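Long-range contacts in putative type VI secretion protein (PDB 6SKI), which is a phospholipase effector of the type VI secretion system that probably attacks membrane lipids and is carried, and held inhibited, by the VgrG spike: residues M58-C63 and A521-N526; I107-D112 and V433-I438; V279-A284 and F292-I297; T344-T349 and K399-A404. All coordinates share one frame; numbering follows the deposited sequence.

Contact 1 (M58-C63 and A521-N526); sequences MKFNEC and AFVFPN
Leaving helix 53-58 through a type I beta turn from Met-58 to Asn-61, the chain lays a loop against strand 521-523 and the residues after it, with the CA atoms of Phe-60 and Val-523 5.5 Å apart. One hydrogen bond joins the two backbones: Phe-524 N donates to Cys-63 O over 2.8 Å, fairly straight at the hydrogen (158°) and arriving nearly along the C=O axis. The side chains centre on the ring of Phe-60, which crosses Val-523 at about a right angle. Val-523 CB stands over the middle of one ring face, 3.5 Å from the centroid and only 7° off the normal, a CH-pi contact. CG1, in the crowded position between backbone N and carbonyl carbon (chi1 60°), lies over the same face toward the CE2 edge, 3.5 Å from Phe-60 CE2. CG2, anti to the backbone N, faces the loop backbone, 3.3 Å from Cys-63 O. A beta-branched residue thus serves ring and loop together. Small Ala-521 lets the ring edge approach the strand, and its O lies near the ring plane, 3.5 Å from Phe-60 CZ. Lys-59 crosses Pro-525 at about a right angle, its CD 4.0 Å from Pro-525 O, while NZ runs on to a salt bridge with Glu-51. Asn-291 ND2 bridges Lys-59 O and Pro-525 O from outside. The contact is therefore buried and mainly apolar, with one direct backbone hydrogen bond across it, and the lysine charge is probably balanced by Glu-51, beyond the apolar centre.

Contact 2 (I107-D112 and V433-I438); sequences ILYHPD and VLFEPI
Leu-108 O, near the C-terminal end of helix 101-108, is gripped twice from the other segment. Glu-436 N donates to it at 2.6 Å, lying in the carbonyl plane with 160° at the hydrogen, and Phe-435 CA adds a CA-H...O contact at 3.3 Å. The second backbone bond runs the other way, from His-110 N to Leu-434 O over 3.1 Å; here the donor sits above the carbonyl plane. These two bonds flank Tyr-109 and Phe-435, which form a single antiparallel bridge as a non-hydrogen-bonded pair. The bridge fastens the end of helix 101-108 to the loop after helix 416-431, beside strand 121-128 of the main sheet in this alpha/beta-hydrolase relative. Tyr-109, its CG anti to the backbone N (chi1 -166°), turns the edge of its ring to the face of Phe-435 in a T-shaped stack, centroids 5.7 Å apart and planes at 83°. That torsion also carries CE1 to Val-433 CG1, 3.4 Å away. Tyrosine suits the place by adding to this ring edge a hydroxyl that reaches Asp-192. Leu-108 uses its branches separately: CD1 meets Ile-438 CG1 at 3.7 Å, the two chains crossing at about a right angle, and CD2 lies by the carbonyl oxygens of Glu-436 and Pro-437. Glu-436 bends at chi2 and brings OE2 into the imidazole plane at the ring edge of His-110, 3.1 Å from CD2, with carboxylate and ring nearly perpendicular. Its OE1 makes a weak, long ion pair with Arg-439, so any pull toward a protonated imidazole is probably modest.

Contact 3 (V279-A284 and F292-I297); sequences VFQITA and FSLNSI
Van der Waals contacts make up this pairing, with no hydrogen bond across it; strand 279-284 and strand 294-296 lie in different layers, their axes 9.1 Å apart and their directions at 143°. Ile-297 has CG1 in the crowded position between backbone N and carbonyl carbon (chi1 71°), so that CD1 points at the strand and touches both Val-279 CG1 at 3.7 Å and Gln-281 CB at 3.6 Å. Gln-281, extended beyond CG, spans the gap to the backbone of 295-297 and buries the largest share, its aliphatic chain lying against Ile-297. Farther along, Leu-294 crosses Thr-283 at about a right angle, its CD2 3.7 Å from Thr-283 CG2. The threonine methyl, anti to the backbone N, offers the leucine an apolar surface while its hydroxyl makes a weak hydrogen bond to Glu-303. Several polar groups find partners outside the segments: Glu-303 takes Ile-297 N, and Arg-204 binds Asn-295 O. Leu-294 also touches Asp-245, probably the acid of a Ser-His-Asp triad. Strand 279-284 lies between parallel strands 237-243 and 303-306; Phe-280 points away from this contact, it and Ile-282 touch helix 416-431, and strand 294-296 pairs with strand 536-538.

Contact 4 (T344-T349 and K399-A404); sequences TREMDT and KQVGAA
Lys-399 and Glu-346 meet at about a right angle, the lysine coming from the strand and the glutamate from the loop. The lysine starts from the crowded position between backbone N and carbonyl carbon (chi1 76°) and bends at chi3, which carries NZ across to the loop. There it makes a weak hydrogen bond to Thr-344 O at 3.5 Å and a long salt bridge to Glu-346 OE2 at 3.8 Å. Both are loose, and the carboxylate is better held by Ser-383, which hydrogen-bonds the same OE2. Asp-342 adds a weak, long ion pair to the lysine, so the positive end probably rests in a diffuse negative field. Val-401, two residues along on the same face, sits obliquely to two loop side chains and gives each one methyl: CG2 meets the aliphatic Glu-346 CG at 3.8 Å, and CG1 meets Thr-349 CG2 at 4.0 Å. Glutamate suits this place by joining an apolar stem to a charged tip. Thr-349 occupies the N-cap position of helix 350-362, though its side chain makes no capping bond. That helix continues over the same strand face, with Val-351 on Val-401 and Ala-403, while strand 398-409 runs between antiparallel strands 328-341 and 376-386, and Gln-400 and Ala-404 touch helix 72-85.

In the fold
From the N terminus, the chain opens contact 1 at the end of helix 53-58 and contact 2 at the end of helix 101-108. Contact 3 then closes a short return, joining strand 278-284 of the hydrolase sheet to strand 294-296, and contact 4 ties the loop before helix 350-362 to strand 398-409 of the outlying three-stranded sheet. Contact 2 closes at 433-438, bordering the hydrolase sheet, and contact 1 last, joining the loop after helix 53-58 to strand 521-523. Contacts 3 and 4 thus follow in series within the span of contact 2, which lies within that of contact 1; none cross. Contacts 2 and 4 have centres about 58 Å apart.

Contact 1 (M58-C63 and A521-N526)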
loop_
_atom_site.group_PDB
_atom_site.type_symbol
_atom_site.label_atom_id
_atom_site.label_comp_id
_atom_site.label_asym_id
_atom_site.label_seq_id
_atom_site.Cartn_x
_atom_site.Cartn_y
_atom_site.Cartn_z
ATOM N N MET A 58 -0.293 -16.952 0.156
ATOM C CA MET A 58 1.049 -16.545 0.550
ATOM C C MET A 58 1.166 -16.453 2.058
ATOM O O MET A 58 2.231 -16.724 2.621
ATOM C CB MET A 58 1.397 -15.196 -0.077
ATOM C CG MET A 58 2.459 -15.248 -1.147
ATOM S SD MET A 58 3.000 -13.602 -1.627
ATOM C CE MET A 58 4.312 -13.311 -0.448
ATOM N N LYS A 59 0.077 -16.073 2.725
ATOM C CA LYS A 59 0.103 -15.996 4.183
ATOM C C LYS A 59 0.294 -17.368 4.832
ATOM O O LYS A 59 0.668 -17.442 6.007
ATOM C CB LYS A 59 -1.167 -15.317 4.692
ATOM C CG LYS A 59 -0.982 -13.824 4.915
ATOM C CD LYS A 59 -2.239 -13.153 5.421
ATOM C CE LYS A 59 -3.292 -13.077 4.337
ATOM N NZ LYS A 59 -4.608 -12.657 4.886
ATOM N N PHE A 60 0.039 -18.460 4.099
ATOM C CA PHE A 60 0.288 -19.795 4.643
ATOM C C PHE A 60 1.750 -20.003 5.003
ATOM O O PHE A 60 2.057 -20.774 5.917
ATOM C CB PHE A 60 -0.126 -20.879 3.649
ATOM C CG PHE A 60 -1.549 -21.324 3.778
ATOM C CD1 PHE A 60 -1.851 -22.543 4.358
ATOM C CD2 PHE A 60 -2.579 -20.548 3.288
ATOM C CE1 PHE A 60 -3.151 -22.967 4.466
ATOM C CE2 PHE A 60 -3.884 -20.971 3.393
ATOM C CZ PHE A 60 -4.170 -22.182 3.982
ATOM N N ASN A 61 2.660 -19.360 4.278
ATOM C CA ASN A 61 4.085 -19.525 4.528
ATOM C C ASN A 61 4.428 -19.121 5.956
ATOM O O ASN A 61 4.172 -17.987 6.370
ATOM C CB ASN A 61 4.878 -18.688 3.527
ATOM C CG ASN A 61 6.335 -19.074 3.462
ATOM O OD1 ASN A 61 6.682 -20.127 2.938
ATOM N ND2 ASN A 61 7.201 -18.212 3.970
ATOM N N GLU A 62 4.976 -20.075 6.713
ATOM C CA GLU A 62 5.454 -19.875 8.081
ATOM C C GLU A 62 4.318 -19.704 9.083
ATOM O O GLU A 62 4.568 -19.587 10.286
ATOM C CB GLU A 62 6.411 -18.682 8.169
ATOM C CG GLU A 62 7.580 -18.745 7.208
ATOM C CD GLU A 62 8.622 -19.761 7.623
ATOM O OE1 GLU A 62 8.659 -20.123 8.817
ATOM O OE2 GLU A 62 9.405 -20.200 6.758
ATOM N N CYS A 63 3.070 -19.698 8.611
ATOM C CA CYS A 63 1.927 -19.513 9.496
ATOM C C CYS A 63 0.858 -20.582 9.325
ATOM O O CYS A 63 -0.231 -20.442 9.890
ATOM C CB CYS A 63 1.302 -18.130 9.290
ATOM S SG CYS A 63 2.078 -16.816 10.238
ATOM N N ALA A 521 -6.624 -27.207 4.104
ATOM C CA ALA A 521 -5.354 -26.816 4.688
ATOM C C ALA A 521 -5.584 -25.599 5.567
ATOM O O ALA A 521 -6.286 -24.665 5.174
ATOM C CB ALA A 521 -4.317 -26.498 3.608
ATOM N N PHE A 522 -4.980 -25.607 6.750
ATOM C CA PHE A 522 -5.313 -24.667 7.808
ATOM C C PHE A 522 -4.138 -23.743 8.083
ATOM O O PHE A 522 -3.000 -24.200 8.223
ATOM C CB PHE A 522 -5.719 -25.417 9.073
ATOM C CG PHE A 522 -7.075 -26.044 8.985
ATOM C CD1 PHE A 522 -7.211 -27.394 8.726
ATOM C CD2 PHE A 522 -8.215 -25.285 9.162
ATOM C CE1 PHE A 522 -8.455 -27.970 8.641
ATOM C CE2 PHE A 522 -9.461 -25.860 9.080
ATOM C CZ PHE A 522 -9.580 -27.203 8.819
ATOM N N VAL A 523 -4.424 -22.448 8.158
ATOM C CA VAL A 523 -3.429 -21.414 8.399
ATOM C C VAL A 523 -3.917 -20.532 9.537
ATOM O O VAL A 523 -5.126 -20.359 9.724
ATOM C CB VAL A 523 -3.170 -20.575 7.129
ATOM C CG1 VAL A 523 -4.448 -19.902 6.673
ATOM C CG2 VAL A 523 -2.076 -19.554 7.360
ATOM N N PHE A 524 -2.985 -20.006 10.316
ATOM C CA PHE A 524 -3.303 -18.899 11.201
ATOM C C PHE A 524 -2.832 -17.619 10.524
ATOM O O PHE A 524 -1.671 -17.224 10.684
ATOM C CB PHE A 524 -2.645 -19.084 12.566
ATOM C CG PHE A 524 -3.113 -20.304 13.297
ATOM C CD1 PHE A 524 -4.319 -20.305 13.968
ATOM C CD2 PHE A 524 -2.352 -21.457 13.299
ATOM C CE1 PHE A 524 -4.751 -21.428 14.636
ATOM C CE2 PHE A 524 -2.780 -22.581 13.965
ATOM C CZ PHE A 524 -3.980 -22.565 14.633
ATOM N N PRO A 525 -3.698 -16.947 9.761
ATOM C CA PRO A 525 -3.219 -15.843 8.918
ATOM C C PRO A 525 -2.758 -14.641 9.710
ATOM O O PRO A 525 -1.820 -13.956 9.289
ATOM C CB PRO A 525 -4.450 -15.507 8.064
ATOM C CG PRO A 525 -5.325 -16.712 8.173
ATOM C CD PRO A 525 -5.138 -17.159 9.577
ATOM N N ASN A 526 -3.380 -14.372 10.851
ATOM C CA ASN A 526 -3.124 -13.178 11.638
ATOM C C ASN A 526 -2.477 -13.548 12.958
ATOM O O ASN A 526 -2.758 -12.960 13.999
ATOM C CB ASN A 526 -4.415 -12.403 11.868
ATOM C CG ASN A 526 -5.105 -12.041 10.579
ATOM O OD1 ASN A 526 -4.557 -11.315 9.753
ATOM N ND2 ASN A 526 -6.307 -12.561 10.387
#

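Contact 2 (I107-D112 and V433-I438)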
loop_
_atom_site.group_PDB
_atom_site.type_symbol
_atom_site.label_atom_id
_atom_site.label_comp_id
_atom_site.label_asym_id
_atom_site.label_seq_id
_atom_site.Cartn_x
_atom_site.Cartn_y
_atom_site.Cartn_z
ATOM N N ILE A 107 -7.843 11.515 -2.847
ATOM C CA ILE A 107 -9.007 12.389 -2.978
ATOM C C ILE A 107 -8.664 13.817 -2.580
ATOM O O ILE A 107 -9.204 14.774 -3.146
ATOM C CB ILE A 107 -10.181 11.837 -2.142
ATOM C CG1 ILE A 107 -10.631 10.472 -2.666
ATOM C CG2 ILE A 107 -11.343 12.809 -2.133
ATOM C CD1 ILE A 107 -10.610 10.347 -4.169
ATOM N N LEU A 108 -7.742 13.990 -1.636
ATOM C CA LEU A 108 -7.418 15.307 -1.108
ATOM C C LEU A 108 -6.214 15.945 -1.777
ATOM O O LEU A 108 -6.043 17.162 -1.671
ATOM C CB LEU A 108 -7.156 15.225 0.399
ATOM C CG LEU A 108 -8.376 15.078 1.299
ATOM C CD1 LEU A 108 -7.936 14.847 2.727
ATOM C CD2 LEU A 108 -9.247 16.308 1.200
ATOM N N TYR A 109 -5.374 15.155 -2.437
ATOM C CA TYR A 109 -4.289 15.701 -3.237
ATOM C C TYR A 109 -4.856 16.679 -4.250
ATOM O O TYR A 109 -5.713 16.312 -5.059
ATOM C CB TYR A 109 -3.552 14.569 -3.942
ATOM C CG TYR A 109 -2.217 14.941 -4.533
ATOM C CD1 TYR A 109 -1.081 14.996 -3.747
ATOM C CD2 TYR A 109 -2.090 15.220 -5.882
ATOM C CE1 TYR A 109 0.137 15.318 -4.289
ATOM C CE2 TYR A 109 -0.876 15.546 -6.430
ATOM C CZ TYR A 109 0.234 15.596 -5.629
ATOM O OH TYR A 109 1.452 15.924 -6.169
ATOM N N HIS A 110 -4.398 17.919 -4.192
ATOM C CA HIS A 110 -4.943 18.942 -5.067
ATOM C C HIS A 110 -4.602 18.622 -6.518
ATOM O O HIS A 110 -3.416 18.543 -6.867
ATOM C CB HIS A 110 -4.395 20.313 -4.689
ATOM C CG HIS A 110 -4.932 21.424 -5.531
ATOM N ND1 HIS A 110 -4.128 22.212 -6.324
ATOM C CD2 HIS A 110 -6.196 21.873 -5.713
ATOM C CE1 HIS A 110 -4.873 23.101 -6.956
ATOM N NE2 HIS A 110 -6.132 22.917 -6.603
ATOM N N PRO A 111 -5.593 18.426 -7.384
ATOM C CA PRO A 111 -5.295 18.197 -8.799
ATOM C C PRO A 111 -5.326 19.478 -9.617
ATOM O O PRO A 111 -6.180 20.343 -9.401
ATOM C CB PRO A 111 -6.404 17.232 -9.214
ATOM C CG PRO A 111 -7.580 17.719 -8.423
ATOM C CD PRO A 111 -7.033 18.274 -7.113
ATOM N N ASP A 112 -4.398 19.614 -10.553
ATOM C CA ASP A 112 -4.415 20.708 -11.512
ATOM C C ASP A 112 -4.819 20.155 -12.869
ATOM O O ASP A 112 -4.256 19.157 -13.329
ATOM C CB ASP A 112 -3.051 21.391 -11.593
ATOM C CG ASP A 112 -2.854 22.417 -10.499
ATOM O OD1 ASP A 112 -3.530 23.465 -10.535
ATOM O OD2 ASP A 112 -2.030 22.175 -9.594
ATOM N N VAL A 433 3.676 19.890 -0.413
ATOM C CA VAL A 433 2.564 19.318 -1.155
ATOM C C VAL A 433 1.290 20.089 -0.854
ATOM O O VAL A 433 1.042 20.502 0.285
ATOM C CB VAL A 433 2.409 17.829 -0.805
ATOM C CG1 VAL A 433 1.531 17.147 -1.814
ATOM C CG2 VAL A 433 3.768 17.160 -0.751
ATOM N N LEU A 434 0.470 20.288 -1.879
ATOM C CA LEU A 434 -0.792 20.998 -1.743
ATOM C C LEU A 434 -1.924 19.988 -1.645
ATOM O O LEU A 434 -2.071 19.124 -2.514
ATOM C CB LEU A 434 -1.028 21.949 -2.915
ATOM C CG LEU A 434 0.027 23.029 -3.116
ATOM C CD1 LEU A 434 -0.222 23.753 -4.420
ATOM C CD2 LEU A 434 0.028 23.993 -1.950
ATOM N N PHE A 435 -2.719 20.109 -0.590
ATOM C CA PHE A 435 -3.845 19.229 -0.335
ATOM C C PHE A 435 -5.093 20.073 -0.158
ATOM O O PHE A 435 -5.036 21.159 0.424
ATOM C CB PHE A 435 -3.613 18.385 0.915
ATOM C CG PHE A 435 -2.805 17.153 0.669
ATOM C CD1 PHE A 435 -3.384 16.032 0.112
ATOM C CD2 PHE A 435 -1.466 17.117 0.988
ATOM C CE1 PHE A 435 -2.644 14.901 -0.122
ATOM C CE2 PHE A 435 -0.725 15.989 0.758
ATOM C CZ PHE A 435 -1.314 14.878 0.204
ATOM N N GLU A 436 -6.212 19.581 -0.669
ATOM C CA GLU A 436 -7.472 20.240 -0.399
ATOM C C GLU A 436 -7.781 20.143 1.093
ATOM O O GLU A 436 -7.460 19.140 1.735
ATOM C CB GLU A 436 -8.594 19.602 -1.211
ATOM C CG GLU A 436 -8.333 19.549 -2.711
ATOM C CD GLU A 436 -8.607 20.863 -3.423
ATOM O OE1 GLU A 436 -8.517 21.934 -2.787
ATOM O OE2 GLU A 436 -8.910 20.823 -4.633
ATOM N N PRO A 437 -8.385 21.176 1.672
ATOM C CA PRO A 437 -8.699 21.133 3.101
ATOM C C PRO A 437 -9.681 20.017 3.422
ATOM O O PRO A 437 -10.505 19.624 2.594
ATOM C CB PRO A 437 -9.317 22.511 3.355
ATOM C CG PRO A 437 -8.627 23.367 2.347
ATOM C CD PRO A 437 -8.683 22.504 1.116
ATOM N N ILE A 438 -9.577 19.496 4.640
ATOM C CA ILE A 438 -10.566 18.564 5.162
ATOM C C ILE A 438 -11.740 19.387 5.665
ATOM O O ILE A 438 -11.603 20.166 6.614
ATOM C CB ILE A 438 -9.988 17.686 6.279
ATOM C CG1 ILE A 438 -9.002 16.668 5.713
ATOM C CG2 ILE A 438 -11.105 16.971 7.017
ATOM C CD1 ILE A 438 -8.685 15.542 6.667
#

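Contact 3 (V279-A284 and F292-I297)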
loop_
_atom_site.group_PDB
_atom_site.type_symbol
_atom_site.label_atom_id
_atom_site.label_comp_id
_atom_site.label_asym_id
_atom_site.label_seq_id
_atom_site.Cartn_x
_atom_site.Cartn_y
_atom_site.Cartn_z
ATOM N N VAL A 279 10.967 12.930 3.695
ATOM C CA VAL A 279 10.407 11.595 3.864
ATOM C C VAL A 279 9.778 11.524 5.245
ATOM O O VAL A 279 10.374 11.985 6.224
ATOM C CB VAL A 279 11.472 10.495 3.696
ATOM C CG1 VAL A 279 10.862 9.124 3.904
ATOM C CG2 VAL A 279 12.123 10.585 2.330
ATOM N N PHE A 280 8.573 10.969 5.323
ATOM C CA PHE A 280 7.883 10.792 6.593
ATOM C C PHE A 280 7.206 9.434 6.614
ATOM O O PHE A 280 6.504 9.075 5.665
ATOM C CB PHE A 280 6.843 11.889 6.818
ATOM C CG PHE A 280 6.195 11.841 8.168
ATOM C CD1 PHE A 280 6.921 12.122 9.308
ATOM C CD2 PHE A 280 4.862 11.504 8.298
ATOM C CE1 PHE A 280 6.326 12.077 10.545
ATOM C CE2 PHE A 280 4.267 11.463 9.534
ATOM C CZ PHE A 280 5.001 11.747 10.658
ATOM N N GLN A 281 7.421 8.679 7.686
ATOM C CA GLN A 281 6.704 7.438 7.916
ATOM C C GLN A 281 5.964 7.492 9.240
ATOM O O GLN A 281 6.499 7.965 10.245
ATOM C CB GLN A 281 7.627 6.225 7.925
ATOM C CG GLN A 281 6.863 4.929 7.779
ATOM C CD GLN A 281 7.751 3.722 7.657
ATOM O OE1 GLN A 281 8.807 3.649 8.273
ATOM N NE2 GLN A 281 7.317 2.754 6.870
ATOM N N ILE A 282 4.733 7.002 9.230
ATOM C CA ILE A 282 4.006 6.681 10.447
ATOM C C ILE A 282 4.140 5.183 10.667
ATOM O O ILE A 282 4.291 4.423 9.706
ATOM C CB ILE A 282 2.536 7.116 10.367
ATOM C CG1 ILE A 282 2.440 8.522 9.785
ATOM C CG2 ILE A 282 1.915 7.113 11.745
ATOM C CD1 ILE A 282 1.033 9.023 9.621
ATOM N N THR A 283 4.171 4.766 11.924
ATOM C CA THR A 283 4.394 3.372 12.273
ATOM C C THR A 283 3.335 2.937 13.272
ATOM O O THR A 283 2.954 3.707 14.155
ATOM C CB THR A 283 5.812 3.186 12.842
ATOM O OG1 THR A 283 6.748 3.088 11.763
ATOM C CG2 THR A 283 5.912 1.947 13.715
ATOM N N ALA A 284 2.850 1.709 13.119
ATOM C CA ALA A 284 1.849 1.166 14.025
ATOM C C ALA A 284 2.526 0.655 15.289
ATOM O O ALA A 284 3.342 -0.269 15.232
ATOM C CB ALA A 284 1.074 0.044 13.344
ATOM N N PHE A 292 3.093 -9.469 9.274
ATOM C CA PHE A 292 3.158 -8.022 9.084
ATOM C C PHE A 292 4.331 -7.524 9.911
ATOM O O PHE A 292 4.173 -7.096 11.054
ATOM C CB PHE A 292 1.856 -7.353 9.486
ATOM C CG PHE A 292 0.702 -7.698 8.597
ATOM C CD1 PHE A 292 0.087 -8.932 8.687
ATOM C CD2 PHE A 292 0.230 -6.788 7.675
ATOM C CE1 PHE A 292 -0.972 -9.251 7.873
ATOM C CE2 PHE A 292 -0.831 -7.103 6.860
ATOM C CZ PHE A 292 -1.433 -8.334 6.960
ATOM N N SER A 293 5.514 -7.574 9.317
ATOM C CA SER A 293 6.727 -7.085 9.946
ATOM C C SER A 293 7.108 -5.752 9.322
ATOM O O SER A 293 6.956 -5.552 8.115
ATOM C CB SER A 293 7.864 -8.096 9.799
ATOM O OG SER A 293 8.163 -8.336 8.439
ATOM N N LEU A 294 7.599 -4.843 10.151
ATOM C CA LEU A 294 7.857 -3.476 9.734
ATOM C C LEU A 294 9.204 -3.368 9.042
ATOM O O LEU A 294 10.164 -4.037 9.423
ATOM C CB LEU A 294 7.824 -2.543 10.943
ATOM C CG LEU A 294 8.059 -1.062 10.672
ATOM C CD1 LEU A 294 6.949 -0.485 9.827
ATOM C CD2 LEU A 294 8.200 -0.313 11.975
ATOM N N ASN A 295 9.258 -2.549 7.998
ATOM C CA ASN A 295 10.513 -2.035 7.463
ATOM C C ASN A 295 10.614 -0.581 7.903
ATOM O O ASN A 295 9.886 0.279 7.399
ATOM C CB ASN A 295 10.578 -2.166 5.945
ATOM C CG ASN A 295 10.479 -3.598 5.480
ATOM O OD1 ASN A 295 11.479 -4.209 5.109
ATOM N ND2 ASN A 295 9.273 -4.145 5.494
ATOM N N SER A 296 11.506 -0.311 8.843
ATOM C CA SER A 296 11.552 0.981 9.505
ATOM C C SER A 296 12.613 1.878 8.885
ATOM O O SER A 296 13.661 1.419 8.427
ATOM C CB SER A 296 11.825 0.814 10.998
ATOM O OG SER A 296 12.259 2.029 11.576
ATOM N N ILE A 297 12.319 3.173 8.876
ATOM C CA ILE A 297 13.246 4.198 8.432
ATOM C C ILE A 297 13.728 5.041 9.611
ATOM O O ILE A 297 14.220 6.150 9.425
ATOM C CB ILE A 297 12.621 5.068 7.329
ATOM C CG1 ILE A 297 11.519 5.955 7.905
ATOM C CG2 ILE A 297 12.070 4.198 6.221
ATOM C CD1 ILE A 297 10.990 6.977 6.940
#

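Contact 4 (T344-T349 and K399-A404)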
loop_
_atom_site.group_PDB
_atom_site.type_symbol
_atom_site.label_atom_id
_atom_site.label_comp_id
_atom_site.label_asym_id
_atom_site.label_seq_id
_atom_site.Cartn_x
_atom_site.Cartn_y
_atom_site.Cartn_z
ATOM N N THR A 344 -13.520 -36.018 34.410
ATOM C CA THR A 344 -12.582 -34.928 34.651
ATOM C C THR A 344 -13.241 -33.574 34.423
ATOM O O THR A 344 -13.942 -33.366 33.428
ATOM C CB THR A 344 -11.362 -35.077 33.742
ATOM O OG1 THR A 344 -10.700 -36.314 34.026
ATOM C CG2 THR A 344 -10.386 -33.931 33.956
ATOM N N ARG A 345 -13.008 -32.648 35.350
ATOM C CA ARG A 345 -13.542 -31.298 35.236
ATOM C C ARG A 345 -12.779 -30.537 34.162
ATOM O O ARG A 345 -11.549 -30.614 34.090
ATOM C CB ARG A 345 -13.434 -30.566 36.571
ATOM C CG ARG A 345 -13.826 -31.397 37.772
ATOM C CD ARG A 345 -13.577 -30.643 39.069
ATOM N NE ARG A 345 -13.428 -31.538 40.215
ATOM C CZ ARG A 345 -14.401 -32.289 40.724
ATOM N NH1 ARG A 345 -14.155 -33.070 41.767
ATOM N NH2 ARG A 345 -15.623 -32.254 40.206
ATOM N N GLU A 346 -13.515 -29.805 33.323
ATOM C CA GLU A 346 -12.884 -29.061 32.237
ATOM C C GLU A 346 -11.865 -28.057 32.757
ATOM O O GLU A 346 -10.871 -27.775 32.081
ATOM C CB GLU A 346 -13.954 -28.349 31.414
ATOM C CG GLU A 346 -14.748 -29.270 30.516
ATOM C CD GLU A 346 -16.201 -28.858 30.420
ATOM O OE1 GLU A 346 -16.531 -27.740 30.868
ATOM O OE2 GLU A 346 -17.017 -29.655 29.914
ATOM N N MET A 347 -12.085 -27.523 33.956
ATOM C CA MET A 347 -11.196 -26.547 34.562
ATOM C C MET A 347 -10.052 -27.195 35.323
ATOM O O MET A 347 -9.282 -26.492 35.982
ATOM C CB MET A 347 -11.987 -25.631 35.496
ATOM C CG MET A 347 -13.020 -24.779 34.786
ATOM S SD MET A 347 -13.207 -23.153 35.531
ATOM C CE MET A 347 -14.504 -22.470 34.505
ATOM N N ASP A 348 -9.932 -28.515 35.256
ATOM C CA ASP A 348 -8.834 -29.254 35.860
ATOM C C ASP A 348 -8.041 -29.978 34.784
ATOM O O ASP A 348 -7.604 -31.116 34.958
ATOM C CB ASP A 348 -9.349 -30.231 36.913
ATOM C CG ASP A 348 -8.426 -30.334 38.107
ATOM O OD1 ASP A 348 -7.297 -30.838 37.941
ATOM O OD2 ASP A 348 -8.825 -29.910 39.212
ATOM N N THR A 349 -7.854 -29.310 33.652
ATOM C CA THR A 349 -7.253 -29.893 32.466
ATOM C C THR A 349 -5.996 -29.109 32.112
ATOM O O THR A 349 -5.862 -27.931 32.452
ATOM C CB THR A 349 -8.257 -29.881 31.302
ATOM O OG1 THR A 349 -9.440 -30.583 31.695
ATOM C CG2 THR A 349 -7.698 -30.572 30.086
ATOM N N LYS A 399 -13.877 -37.516 26.684
ATOM C CA LYS A 399 -14.241 -36.225 26.127
ATOM C C LYS A 399 -12.987 -35.548 25.601
ATOM O O LYS A 399 -11.903 -35.703 26.165
ATOM C CB LYS A 399 -14.911 -35.326 27.177
ATOM C CG LYS A 399 -13.931 -34.729 28.178
ATOM C CD LYS A 399 -14.544 -34.492 29.542
ATOM C CE LYS A 399 -15.807 -33.668 29.460
ATOM N NZ LYS A 399 -16.253 -33.242 30.814
ATOM N N GLN A 400 -13.135 -34.804 24.517
ATOM C CA GLN A 400 -12.092 -33.900 24.063
ATOM C C GLN A 400 -12.387 -32.526 24.642
ATOM O O GLN A 400 -13.451 -31.952 24.378
ATOM C CB GLN A 400 -12.013 -33.837 22.539
ATOM C CG GLN A 400 -10.714 -33.225 22.041
ATOM C CD GLN A 400 -10.784 -32.784 20.600
ATOM O OE1 GLN A 400 -11.832 -32.359 20.120
ATOM N NE2 GLN A 400 -9.663 -32.879 19.898
ATOM N N VAL A 401 -11.458 -32.018 25.445
ATOM C CA VAL A 401 -11.557 -30.704 26.060
ATOM C C VAL A 401 -10.510 -29.814 25.409
ATOM O O VAL A 401 -9.316 -30.135 25.416
ATOM C CB VAL A 401 -11.352 -30.770 27.580
ATOM C CG1 VAL A 401 -11.027 -29.394 28.128
ATOM C CG2 VAL A 401 -12.583 -31.332 28.252
ATOM N N GLY A 402 -10.962 -28.719 24.828
ATOM C CA GLY A 402 -10.079 -27.708 24.276
ATOM C C GLY A 402 -10.269 -26.401 25.016
ATOM O O GLY A 402 -11.368 -26.089 25.465
ATOM N N ALA A 403 -9.188 -25.655 25.159
ATOM C CA ALA A 403 -9.229 -24.361 25.815
ATOM C C ALA A 403 -8.475 -23.347 24.977
ATOM O O ALA A 403 -7.478 -23.680 24.324
ATOM C CB ALA A 403 -8.636 -24.426 27.222
ATOM N N ALA A 404 -8.980 -22.117 24.970
ATOM C CA ALA A 404 -8.294 -21.012 24.316
ATOM C C ALA A 404 -8.589 -19.725 25.069
ATOM O O ALA A 404 -9.441 -19.683 25.954
ATOM C CB ALA A 404 -8.705 -20.885 22.849
#